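PDB 5VEO: ectonucleotide pyrophosphatase/phosphodiesterase family member 5 from Mus musculus, which probably cleaves phosphodiester or pyrophosphate bonds of a restricted set of nucleotide substrates at a zinc site, and is held here as an inactive variant with bound AMP. Local coordinates for residues E13-V18 / W214-L219; N48-V53 / E352-T357; K101-A106 / V130-S135; Q233-L238 / Y311-K316. The protein carries 1 engineered substitution. All coordinates share one frame; numbering follows the deposited sequence.

In the fold
Contacts 1 and 2 belong to one element, the large mixed sheet of the alkaline-phosphatase-like fold. Contact 1 joins two strands in its interior, and most of its touching residues are buried. Contact 2 pairs the outermost strand 349-355 with its neighbour; one of its faces carries a glycan, the other is apolar. Contact 4 repeats the parallel pairing in a separate two-stranded sheet, about 45 Å from contact 1 between centres. It is partly buried and closes with a salt bridge. Contact 3 uses no regular strand. It joins two loops and is only partly buried, with ring faces, a carboxylate and a histidine doing the work of a backbone ladder.

Contact 1: residues E13-V18 / W214-L219; sequences EQKVLV and WNNVNL
Two neighbouring parallel strands of the central sheet of the alkaline-phosphatase-like fold meet here, 16-21 and 218-222. Val16 pairs with Asn218 and Leu17 with Leu219. Leu17 N gives a hydrogen bond to Asn218 O at 2.9 Å. The tight part lies around Leu17. Its CB meets Val217 CG1 at 3.8 Å, and its CD2 lies alongside Leu219 CD1, both leucine side chains pointing the same way. Helix 149-160 packs against Leu17, and helix 190-210 against Leu219. On the other face Val16 meets helix 359-366.

The looser side, around Gln14, Lys15 and Asn216, is polar. Lys15 CG lies beside its own backbone N, and the chain bends at its far end. Lys15 crosses Val217 at about a right angle, CE to CG2 at 3.5 Å, and its NZ reaches a lone pair of Asn216 OD1 at 2.9 Å. A water joins Gln14 OE1, Lys15 N and Asn216 O, so it bridges the two segments beside the ladder.

Asn218 is buried and its amide is well satisfied. Its OD1 accepts from Ala344 N. Lys15 O takes two hydrogen bonds from this one residue, from the backbone N of Asn218 and from its side chain. The bend at Gln14 chi2 (-70°) brings the amide oxygen back to the same group. Asn218 ND2 meets Gln14 OE1 at 2.8 Å, in the carbonyl plane and on a lone pair.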
# COMPACT_ATOMS: atom_id res chain seq x y z
N GLU A 13 -23.22 -15.71 -6.87
CA GLU A 13 -22.11 -14.87 -7.29
C GLU A 13 -21.60 -13.99 -6.15
O GLU A 13 -22.22 -12.97 -5.84
CB GLU A 13 -22.53 -13.97 -8.45
CG GLU A 13 -21.33 -13.33 -9.09
CD GLU A 13 -21.60 -11.95 -9.64
OE1 GLU A 13 -22.19 -11.12 -8.93
OE2 GLU A 13 -21.19 -11.69 -10.79
N GLN A 14 -20.46 -14.34 -5.54
CA GLN A 14 -19.97 -13.52 -4.43
C GLN A 14 -19.51 -12.16 -4.95
O GLN A 14 -19.06 -12.00 -6.09
CB GLN A 14 -18.81 -14.19 -3.68
CG GLN A 14 -19.07 -15.51 -2.86
CD GLN A 14 -19.92 -15.36 -1.60
OE1 GLN A 14 -19.93 -14.32 -0.94
NE2 GLN A 14 -20.64 -16.42 -1.24
N LYS A 15 -19.61 -11.18 -4.07
CA LYS A 15 -19.17 -9.82 -4.34
C LYS A 15 -18.18 -9.43 -3.27
O LYS A 15 -18.27 -9.92 -2.14
CB LYS A 15 -20.31 -8.87 -4.30
CG LYS A 15 -21.36 -9.22 -5.35
CD LYS A 15 -22.35 -8.11 -5.46
CE LYS A 15 -23.18 -7.96 -4.20
NZ LYS A 15 -24.53 -8.59 -4.32
N VAL A 16 -17.28 -8.52 -3.62
CA VAL A 16 -16.23 -8.09 -2.70
C VAL A 16 -16.02 -6.59 -2.84
O VAL A 16 -15.94 -6.06 -3.95
CB VAL A 16 -14.91 -8.83 -2.97
CG1 VAL A 16 -13.82 -8.32 -1.98
CG2 VAL A 16 -15.05 -10.33 -2.87
N LEU A 17 -15.93 -5.91 -1.69
CA LEU A 17 -15.52 -4.51 -1.61
C LEU A 17 -14.25 -4.45 -0.77
O LEU A 17 -14.30 -4.84 0.40
CB LEU A 17 -16.61 -3.66 -0.97
CG LEU A 17 -16.26 -2.21 -0.68
CD1 LEU A 17 -15.69 -1.48 -1.92
CD2 LEU A 17 -17.43 -1.47 -0.11
N VAL A 18 -13.15 -4.01 -1.37
CA VAL A 18 -11.88 -3.82 -0.66
C VAL A 18 -11.74 -2.34 -0.36
O VAL A 18 -11.79 -1.50 -1.28
CB VAL A 18 -10.68 -4.33 -1.47
CG1 VAL A 18 -9.36 -4.13 -0.69
CG2 VAL A 18 -10.87 -5.77 -1.87
N TRP A 214 -25.29 -5.14 2.76
CA TRP A 214 -24.46 -5.49 3.91
C TRP A 214 -24.29 -7.00 4.04
O TRP A 214 -23.19 -7.48 4.36
CB TRP A 214 -25.07 -4.90 5.17
CG TRP A 214 -24.39 -5.31 6.43
CD1 TRP A 214 -24.91 -6.09 7.43
CD2 TRP A 214 -23.07 -4.95 6.84
NE1 TRP A 214 -23.98 -6.24 8.44
CE2 TRP A 214 -22.84 -5.55 8.10
CE3 TRP A 214 -22.04 -4.19 6.27
CZ2 TRP A 214 -21.63 -5.41 8.80
CZ3 TRP A 214 -20.84 -4.05 6.96
CH2 TRP A 214 -20.65 -4.66 8.21
N ASN A 215 -25.34 -7.78 3.86
CA ASN A 215 -25.17 -9.21 4.02
C ASN A 215 -24.96 -9.97 2.71
O ASN A 215 -25.01 -11.20 2.71
CB ASN A 215 -26.35 -9.78 4.82
CG ASN A 215 -26.17 -9.50 6.31
OD1 ASN A 215 -25.12 -9.83 6.89
ND2 ASN A 215 -27.14 -8.82 6.91
N ASN A 216 -24.66 -9.30 1.59
CA ASN A 216 -24.26 -10.02 0.39
C ASN A 216 -23.02 -9.46 -0.29
O ASN A 216 -22.72 -9.86 -1.42
CB ASN A 216 -25.39 -10.09 -0.65
CG ASN A 216 -26.11 -8.79 -0.82
OD1 ASN A 216 -25.83 -8.02 -1.74
ND2 ASN A 216 -27.05 -8.54 0.07
N VAL A 217 -22.33 -8.52 0.34
CA VAL A 217 -21.02 -8.07 -0.12
C VAL A 217 -20.02 -8.49 0.94
O VAL A 217 -20.29 -8.30 2.12
CB VAL A 217 -20.98 -6.54 -0.31
CG1 VAL A 217 -19.53 -6.06 -0.52
CG2 VAL A 217 -21.89 -6.12 -1.46
N ASN A 218 -18.91 -9.07 0.52
CA ASN A 218 -17.79 -9.34 1.43
C ASN A 218 -16.96 -8.07 1.51
O ASN A 218 -16.30 -7.70 0.53
CB ASN A 218 -16.98 -10.52 0.92
CG ASN A 218 -17.78 -11.82 0.94
OD1 ASN A 218 -18.04 -12.37 2.01
ND2 ASN A 218 -18.22 -12.27 -0.23
N LEU A 219 -17.02 -7.40 2.66
CA LEU A 219 -16.30 -6.16 2.91
C LEU A 219 -14.95 -6.48 3.55
O LEU A 219 -14.90 -7.11 4.61
CB LEU A 219 -17.11 -5.25 3.83
CG LEU A 219 -16.44 -3.99 4.37
CD1 LEU A 219 -16.06 -3.06 3.21
CD2 LEU A 219 -17.34 -3.29 5.34
O HOH W 1 -21.26 -11.96 -1.76

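Contact 2: residues N48-V53 / E352-T357; sequences NQVTNV and EAMNST. With NAG (2-acetamido-2-deoxy-beta-D-glucopyranose), chain G; EDO (1,2-ethanediol), chain K.
Glu352 CG stands anti to its backbone N (chi1 176°), and a bend at chi2 (58°) turns the carboxylate toward Asn48. Asn48 CG lies beside its own backbone N (chi1 -79°), which points its amide across the acid at about a right angle. Asn48 ND2 then gives Glu352 OE1 a fairly straight hydrogen bond of 2.9 Å. The donor comes from above the carboxylate plane, while the oxygen lies in the amide plane. An alanine in place of Asn48 would remove this amide and would probably leave the Glu352 carboxylate less firmly placed at this corner.

Beyond this corner the chains form a parallel ladder, with strand 349-355 at the edge of the central sheet. Gln49 N bonds to Glu352 O, Met354 N to Gln49 O, and Thr51 N to Met354 O at 2.9 Å. Ser356 N closes the series on Thr51 O at 2.8 Å. Val50 CG2 lies alongside Met354 CG at 3.9 Å, and both side chains rest on Phe338.

Thr51 and Asn355 occupy the other face. A water 3.0 Å from Asn355 OD1 bonds to it and to Thr51 OG1. Asn355 ND2 is bonded covalently to C1 of an N-acetylglucosamine. The amide nitrogen carries the sugar and the amide oxygen accepts from water, consistent with a polar, glycan-bearing face opposite an apolar one.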
# COMPACT_ATOMS: atom_id res chain seq x y z
N ASN A 48 -4.23 -10.25 13.22
CA ASN A 48 -3.38 -9.36 14.02
C ASN A 48 -2.21 -8.79 13.24
O ASN A 48 -1.93 -7.58 13.32
CB ASN A 48 -2.84 -10.10 15.24
CG ASN A 48 -3.85 -10.23 16.35
OD1 ASN A 48 -4.82 -9.47 16.44
ND2 ASN A 48 -3.59 -11.17 17.27
N GLN A 49 -1.44 -9.65 12.56
CA GLN A 49 -0.14 -9.27 11.98
C GLN A 49 -0.11 -9.63 10.50
O GLN A 49 0.10 -10.79 10.13
CB GLN A 49 1.02 -9.93 12.73
CG GLN A 49 1.27 -9.28 14.07
CD GLN A 49 1.77 -7.83 13.95
OE1 GLN A 49 2.86 -7.57 13.45
NE2 GLN A 49 0.96 -6.89 14.38
N VAL A 50 -0.26 -8.60 9.69
CA VAL A 50 -0.19 -8.68 8.23
C VAL A 50 1.19 -8.25 7.81
O VAL A 50 1.56 -7.08 7.99
CB VAL A 50 -1.24 -7.78 7.57
CG1 VAL A 50 -1.10 -7.82 6.03
CG2 VAL A 50 -2.63 -8.13 8.06
N THR A 51 1.96 -9.17 7.27
CA THR A 51 3.24 -8.80 6.69
C THR A 51 2.99 -8.29 5.28
O THR A 51 2.60 -9.06 4.39
CB THR A 51 4.20 -9.98 6.67
OG1 THR A 51 4.45 -10.40 8.01
CG2 THR A 51 5.50 -9.57 6.04
N ASN A 52 3.19 -7.00 5.10
CA ASN A 52 3.03 -6.34 3.81
C ASN A 52 4.36 -6.45 3.05
O ASN A 52 5.17 -7.33 3.36
CB ASN A 52 2.51 -4.91 4.02
CG ASN A 52 3.40 -4.06 4.95
OD1 ASN A 52 4.24 -4.57 5.72
ND2 ASN A 52 3.19 -2.73 4.91
N VAL A 53 4.56 -5.65 2.01
CA VAL A 53 5.75 -5.82 1.18
C VAL A 53 6.67 -4.61 1.27
O VAL A 53 6.26 -3.45 1.49
CB VAL A 53 5.44 -6.13 -0.30
CG1 VAL A 53 4.63 -7.41 -0.43
CG2 VAL A 53 4.79 -4.99 -1.01
N GLU A 352 -3.88 -15.03 13.78
CA GLU A 352 -2.68 -14.30 14.20
C GLU A 352 -2.01 -13.57 13.04
O GLU A 352 -1.62 -12.41 13.20
CB GLU A 352 -1.69 -15.24 14.88
CG GLU A 352 -0.39 -14.56 15.26
CD GLU A 352 -0.56 -13.34 16.18
OE1 GLU A 352 -1.59 -13.23 16.89
OE2 GLU A 352 0.38 -12.51 16.21
N ALA A 353 -1.83 -14.21 11.87
CA ALA A 353 -0.96 -13.65 10.85
C ALA A 353 -1.37 -14.00 9.43
O ALA A 353 -1.97 -15.05 9.18
CB ALA A 353 0.49 -14.12 11.06
N MET A 354 -0.97 -13.14 8.50
CA MET A 354 -1.12 -13.41 7.08
C MET A 354 -0.08 -12.59 6.34
O MET A 354 0.51 -11.65 6.89
CB MET A 354 -2.53 -13.08 6.61
CG MET A 354 -2.79 -11.62 6.35
SD MET A 354 -4.49 -11.23 5.79
CE MET A 354 -4.56 -11.78 4.10
N ASN A 355 0.18 -12.96 5.09
CA ASN A 355 0.96 -12.14 4.18
C ASN A 355 0.01 -11.36 3.27
O ASN A 355 -0.99 -11.91 2.80
CB ASN A 355 1.88 -13.01 3.34
CG ASN A 355 2.93 -13.72 4.17
OD1 ASN A 355 3.55 -13.12 5.04
ND2 ASN A 355 3.13 -15.00 3.89
N SER A 356 0.33 -10.09 3.01
CA SER A 356 -0.57 -9.32 2.17
C SER A 356 -0.59 -9.83 0.74
O SER A 356 -1.54 -9.55 0.01
CB SER A 356 -0.20 -7.84 2.19
OG SER A 356 1.00 -7.62 1.49
N THR A 357 0.45 -10.57 0.32
CA THR A 357 0.44 -11.26 -0.97
C THR A 357 -0.65 -12.32 -1.06
O THR A 357 -0.94 -12.78 -2.17
CB THR A 357 1.79 -11.95 -1.20
OG1 THR A 357 2.15 -12.66 -0.02
CG2 THR A 357 2.87 -10.95 -1.55
C1 NAG G . 4.12 -15.87 4.49
C2 NAG G . 3.59 -17.09 5.30
C3 NAG G . 4.73 -18.03 5.70
C4 NAG G . 5.58 -18.39 4.49
C5 NAG G . 6.08 -17.12 3.82
C6 NAG G . 6.92 -17.40 2.60
C7 NAG G . 1.53 -16.68 6.55
C8 NAG G . 0.94 -16.22 7.85
N2 NAG G . 2.86 -16.67 6.49
O3 NAG G . 4.18 -19.21 6.26
O4 NAG G . 6.70 -19.17 4.88
O5 NAG G . 4.95 -16.35 3.38
O6 NAG G . 6.12 -17.79 1.50
O7 NAG G . 0.82 -17.00 5.58
C1 EDO K . 4.84 -10.35 2.29
O1 EDO K . 3.46 -10.28 1.84
C2 EDO K . 5.40 -11.78 2.41
O2 EDO K . 6.78 -11.76 2.88
O HOH W 2 5.63 -13.28 7.13

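Contact 3: residues K101-A106 / V130-S135; sequences KFWEEA and VKIHDS
A type I turn from Trp103 to Ala106 lies beside a type I' turn from Ile132 to Ser135, the latter closed by backbone hydrogen bonds in both directions between its end residues. Val130 crosses the Trp103 indole at about a right angle. Its CG1 lies over one face, 3.9 Å from the centroid of the five-membered ring, a CH-pi contact. Ile132 CG1 packs on Trp103 CB at 3.7 Å. Trp103 NE1 is bonded to Ile97 O, which helps hold the ring's rotation.

In the alkaline-phosphatase-like fold the first loop leads into helix 109-115, and the second follows strand 120-123 of the central sheet. Tyr63 of helix 58-67 backs them, with an edge-to-face contact to Trp103.

Glu104 and His133 slide past each other in opposite directions, the planes of carboxylate and ring only 13° apart. Glu104 CG sits over one imidazole face, 4.0 Å from the ring centroid. The extended Glu104 chain carries OE2 to His133 N at 2.9 Å, where its anti lone pair accepts the bond. A water links OE2 to Asp134 N. From the ring edge His133 NE2 donates to Ala106 O at 2.9 Å, meeting that carbonyl from above its plane.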
# COMPACT_ATOMS: atom_id res chain seq x y z
N LYS A 101 3.53 1.75 -19.07
CA LYS A 101 4.63 0.79 -19.02
C LYS A 101 5.15 0.55 -17.60
O LYS A 101 5.75 -0.50 -17.34
CB LYS A 101 5.76 1.26 -19.93
CG LYS A 101 5.42 1.15 -21.42
CD LYS A 101 6.50 0.36 -22.17
CE LYS A 101 6.02 -0.21 -23.51
NZ LYS A 101 6.03 -1.71 -23.50
N PHE A 102 4.93 1.49 -16.68
CA PHE A 102 5.34 1.23 -15.31
C PHE A 102 4.50 0.17 -14.63
O PHE A 102 4.93 -0.38 -13.62
CB PHE A 102 5.33 2.52 -14.49
CG PHE A 102 6.59 3.30 -14.63
CD1 PHE A 102 7.72 2.92 -13.93
CD2 PHE A 102 6.67 4.37 -15.49
CE1 PHE A 102 8.91 3.62 -14.06
CE2 PHE A 102 7.85 5.07 -15.65
CZ PHE A 102 8.97 4.69 -14.94
N TRP A 103 3.31 -0.12 -15.16
CA TRP A 103 2.34 -1.03 -14.55
C TRP A 103 2.27 -2.39 -15.23
O TRP A 103 1.70 -3.33 -14.65
CB TRP A 103 0.94 -0.38 -14.62
CG TRP A 103 0.89 0.92 -13.88
CD1 TRP A 103 1.25 2.15 -14.34
CD2 TRP A 103 0.49 1.10 -12.52
NE1 TRP A 103 1.08 3.10 -13.35
CE2 TRP A 103 0.62 2.47 -12.22
CE3 TRP A 103 0.03 0.23 -11.53
CZ2 TRP A 103 0.29 2.98 -10.98
CZ3 TRP A 103 -0.28 0.74 -10.30
CH2 TRP A 103 -0.15 2.10 -10.03
N GLU A 104 2.78 -2.52 -16.44
CA GLU A 104 2.43 -3.65 -17.29
C GLU A 104 3.33 -4.87 -17.09
O GLU A 104 3.20 -5.84 -17.85
CB GLU A 104 2.42 -3.17 -18.74
CG GLU A 104 1.18 -2.32 -18.97
CD GLU A 104 1.11 -1.66 -20.33
OE1 GLU A 104 2.16 -1.41 -20.96
OE2 GLU A 104 -0.03 -1.39 -20.75
N GLU A 105 4.19 -4.89 -16.07
CA GLU A 105 4.86 -6.14 -15.73
C GLU A 105 3.92 -7.10 -14.99
O GLU A 105 4.29 -8.26 -14.78
CB GLU A 105 6.13 -5.86 -14.91
CG GLU A 105 7.05 -4.97 -15.71
CD GLU A 105 8.33 -4.58 -15.03
OE1 GLU A 105 9.14 -3.89 -15.71
OE2 GLU A 105 8.57 -4.95 -13.87
N ALA A 106 2.73 -6.64 -14.62
CA ALA A 106 1.73 -7.47 -13.98
C ALA A 106 0.37 -7.08 -14.53
O ALA A 106 0.24 -6.15 -15.34
CB ALA A 106 1.76 -7.32 -12.45
N VAL A 130 -5.39 4.37 -14.29
CA VAL A 130 -4.28 4.23 -15.23
C VAL A 130 -4.67 3.19 -16.26
O VAL A 130 -5.22 2.14 -15.92
CB VAL A 130 -2.99 3.80 -14.50
CG1 VAL A 130 -1.83 3.57 -15.49
CG2 VAL A 130 -2.57 4.81 -13.45
N LYS A 131 -4.34 3.44 -17.53
CA LYS A 131 -4.60 2.45 -18.56
C LYS A 131 -3.53 1.36 -18.46
O LYS A 131 -2.34 1.65 -18.53
CB LYS A 131 -4.60 3.09 -19.95
CG LYS A 131 -4.94 2.10 -21.02
CD LYS A 131 -4.91 2.76 -22.40
CE LYS A 131 -6.26 3.29 -22.77
NZ LYS A 131 -6.33 3.83 -24.18
N ILE A 132 -3.96 0.12 -18.25
CA ILE A 132 -3.04 -0.99 -18.05
C ILE A 132 -3.46 -2.10 -19.00
O ILE A 132 -4.61 -2.56 -18.96
CB ILE A 132 -3.04 -1.48 -16.59
CG1 ILE A 132 -2.66 -0.33 -15.65
CG2 ILE A 132 -2.07 -2.65 -16.42
CD1 ILE A 132 -2.87 -0.67 -14.15
N HIS A 133 -2.54 -2.54 -19.85
CA HIS A 133 -2.86 -3.49 -20.92
C HIS A 133 -4.12 -3.05 -21.68
O HIS A 133 -5.01 -3.85 -21.96
CB HIS A 133 -3.03 -4.90 -20.36
CG HIS A 133 -1.83 -5.41 -19.62
ND1 HIS A 133 -0.59 -5.53 -20.21
CD2 HIS A 133 -1.68 -5.84 -18.35
CE1 HIS A 133 0.27 -6.00 -19.33
NE2 HIS A 133 -0.36 -6.20 -18.19
N ASP A 134 -4.17 -1.77 -22.00
CA ASP A 134 -5.27 -1.14 -22.75
C ASP A 134 -6.61 -1.20 -22.02
O ASP A 134 -7.66 -1.08 -22.66
CB ASP A 134 -5.42 -1.76 -24.15
CG ASP A 134 -4.33 -1.34 -25.09
OD1 ASP A 134 -3.58 -0.40 -24.76
OD2 ASP A 134 -4.22 -1.93 -26.19
N SER A 135 -6.62 -1.35 -20.69
CA SER A 135 -7.86 -1.56 -19.96
C SER A 135 -7.89 -0.71 -18.71
O SER A 135 -6.85 -0.40 -18.12
CB SER A 135 -8.05 -3.01 -19.51
OG SER A 135 -8.06 -3.91 -20.60
O HOH W 3 -2.10 0.14 -21.88

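Contact 4: residues Q233-L238 / Y311-K316; sequences QRVIEL and YILQNK. With NAG (2-acetamido-2-deoxy-beta-D-glucopyranose), chain J.
Leu238 CG is the main bump on the buried side. It presses at 3.7 Å on Ile312 CG2, which meets this branch point from the side opposite CB, about equally far from CD1 and CD2. Leu279 of strand 279-283 lies against Ile236 and Ile312. Leu249 and Tyr247 cover Leu238. On the other face Val235 and Leu313 cross obliquely, CG1 to CD1 at 3.9 Å.

The frame is a small parallel sheet of two strands, 235-237 and 311-313, separate from the central sheet. Ile236 N bonds to Tyr311 O at 2.8 Å, almost along the C=O axis. Leu313 N returns to Ile236 O, and Leu238 N ends the ladder on Leu313 O.

At the end of strand 235-237, Glu237 extends straight, CG anti to its backbone N. The Lys316 side chain, past the other strand and bent at chi2 and chi4, crosses it at about a right angle. Lys316 CG lies 3.3 Å from Glu237 OE2, while Lys316 NZ makes a salt bridge to Glu237 OE1 at 2.8 Å on the syn lone pair. An alanine in place of Glu237 would lose this bridge and would probably leave Lys316 less firmly placed. Asn315 beside it carries an N-acetylglucosamine on ND2.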
# COMPACT_ATOMS: atom_id res chain seq x y z
N GLN A 233 16.17 14.65 15.89
CA GLN A 233 17.34 14.05 16.51
C GLN A 233 17.75 12.73 15.87
O GLN A 233 18.78 12.16 16.27
CB GLN A 233 17.07 13.80 18.00
CG GLN A 233 16.70 15.04 18.75
CD GLN A 233 17.83 16.04 18.74
OE1 GLN A 233 18.92 15.76 19.24
NE2 GLN A 233 17.59 17.20 18.14
N ARG A 234 17.00 12.25 14.87
CA ARG A 234 17.29 10.99 14.18
C ARG A 234 17.32 11.25 12.67
O ARG A 234 16.45 10.78 11.92
CB ARG A 234 16.28 9.92 14.54
CG ARG A 234 16.33 9.50 16.01
CD ARG A 234 15.49 8.27 16.25
NE ARG A 234 14.07 8.45 15.99
CZ ARG A 234 13.19 8.83 16.91
NH1 ARG A 234 13.59 9.13 18.14
NH2 ARG A 234 11.90 8.92 16.59
N VAL A 235 18.33 12.00 12.23
CA VAL A 235 18.49 12.38 10.83
C VAL A 235 19.86 11.92 10.33
O VAL A 235 20.88 12.14 10.99
CB VAL A 235 18.32 13.89 10.64
CG1 VAL A 235 18.72 14.31 9.26
CG2 VAL A 235 16.87 14.29 10.90
N ILE A 236 19.87 11.32 9.14
CA ILE A 236 21.08 11.03 8.39
C ILE A 236 21.12 12.01 7.23
O ILE A 236 20.21 12.02 6.40
CB ILE A 236 21.10 9.58 7.88
CG1 ILE A 236 20.92 8.59 9.04
CG2 ILE A 236 22.38 9.30 7.11
CD1 ILE A 236 19.92 7.54 8.75
N GLU A 237 22.16 12.84 7.18
CA GLU A 237 22.25 13.89 6.17
C GLU A 237 23.29 13.48 5.13
O GLU A 237 24.48 13.42 5.44
CB GLU A 237 22.59 15.23 6.81
CG GLU A 237 22.43 16.38 5.86
CD GLU A 237 22.81 17.72 6.49
OE1 GLU A 237 22.63 17.87 7.73
OE2 GLU A 237 23.29 18.61 5.75
N LEU A 238 22.83 13.20 3.91
CA LEU A 238 23.71 12.58 2.92
C LEU A 238 24.86 13.49 2.55
O LEU A 238 25.96 13.00 2.26
CB LEU A 238 22.93 12.21 1.66
CG LEU A 238 21.86 11.11 1.84
CD1 LEU A 238 21.11 10.82 0.55
CD2 LEU A 238 22.48 9.84 2.38
N TYR A 311 15.42 9.34 9.60
CA TYR A 311 15.08 10.08 8.40
C TYR A 311 16.33 10.33 7.58
O TYR A 311 17.37 10.68 8.13
CB TYR A 311 14.42 11.44 8.72
CG TYR A 311 13.17 11.70 7.92
CD1 TYR A 311 11.92 11.53 8.52
CD2 TYR A 311 13.23 12.12 6.60
CE1 TYR A 311 10.76 11.75 7.81
CE2 TYR A 311 12.06 12.33 5.87
CZ TYR A 311 10.83 12.16 6.49
OH TYR A 311 9.65 12.38 5.81
N ILE A 312 16.23 10.15 6.27
CA ILE A 312 17.31 10.49 5.35
C ILE A 312 16.99 11.82 4.70
O ILE A 312 15.96 11.97 4.04
CB ILE A 312 17.52 9.42 4.28
CG1 ILE A 312 17.67 8.05 4.92
CG2 ILE A 312 18.73 9.79 3.40
CD1 ILE A 312 17.68 6.93 3.91
N LEU A 313 17.89 12.78 4.88
CA LEU A 313 17.79 14.10 4.26
C LEU A 313 18.98 14.25 3.33
O LEU A 313 20.11 13.94 3.70
CB LEU A 313 17.80 15.23 5.29
CG LEU A 313 16.43 15.62 5.87
CD1 LEU A 313 15.79 14.56 6.68
CD2 LEU A 313 16.57 16.88 6.71
N GLN A 314 18.72 14.71 2.11
CA GLN A 314 19.84 14.90 1.22
C GLN A 314 20.67 16.08 1.68
O GLN A 314 21.90 16.01 1.71
CB GLN A 314 19.37 15.09 -0.21
CG GLN A 314 20.54 15.07 -1.14
CD GLN A 314 20.12 15.04 -2.57
OE1 GLN A 314 19.01 15.46 -2.92
NE2 GLN A 314 20.98 14.51 -3.41
N ASN A 315 20.01 17.16 2.08
CA ASN A 315 20.71 18.25 2.73
C ASN A 315 19.77 18.87 3.76
O ASN A 315 18.65 18.37 4.00
CB ASN A 315 21.26 19.23 1.69
CG ASN A 315 20.17 19.98 0.93
OD1 ASN A 315 19.02 20.04 1.35
ND2 ASN A 315 20.55 20.58 -0.20
N LYS A 316 20.25 19.94 4.39
CA LYS A 316 19.58 20.50 5.57
C LYS A 316 18.15 20.92 5.30
O LYS A 316 17.35 20.99 6.25
CB LYS A 316 20.34 21.73 6.07
CG LYS A 316 21.77 21.47 6.44
CD LYS A 316 21.98 21.55 7.93
CE LYS A 316 23.42 21.24 8.27
NZ LYS A 316 23.54 20.05 9.14
C1 NAG J . 19.62 21.35 -1.00
C2 NAG J . 19.97 22.85 -0.99
C3 NAG J . 18.99 23.63 -1.87
C4 NAG J . 18.90 23.01 -3.26
C5 NAG J . 18.53 21.55 -3.13
C6 NAG J . 18.41 20.82 -4.45
C7 NAG J . 21.04 23.59 1.10
C8 NAG J . 20.80 24.11 2.48
N2 NAG J . 19.95 23.36 0.37
O3 NAG J . 19.39 24.99 -1.95
O4 NAG J . 17.93 23.70 -4.03
O5 NAG J . 19.54 20.88 -2.36
O6 NAG J . 19.65 20.81 -5.14
O7 NAG J . 22.17 23.38 0.67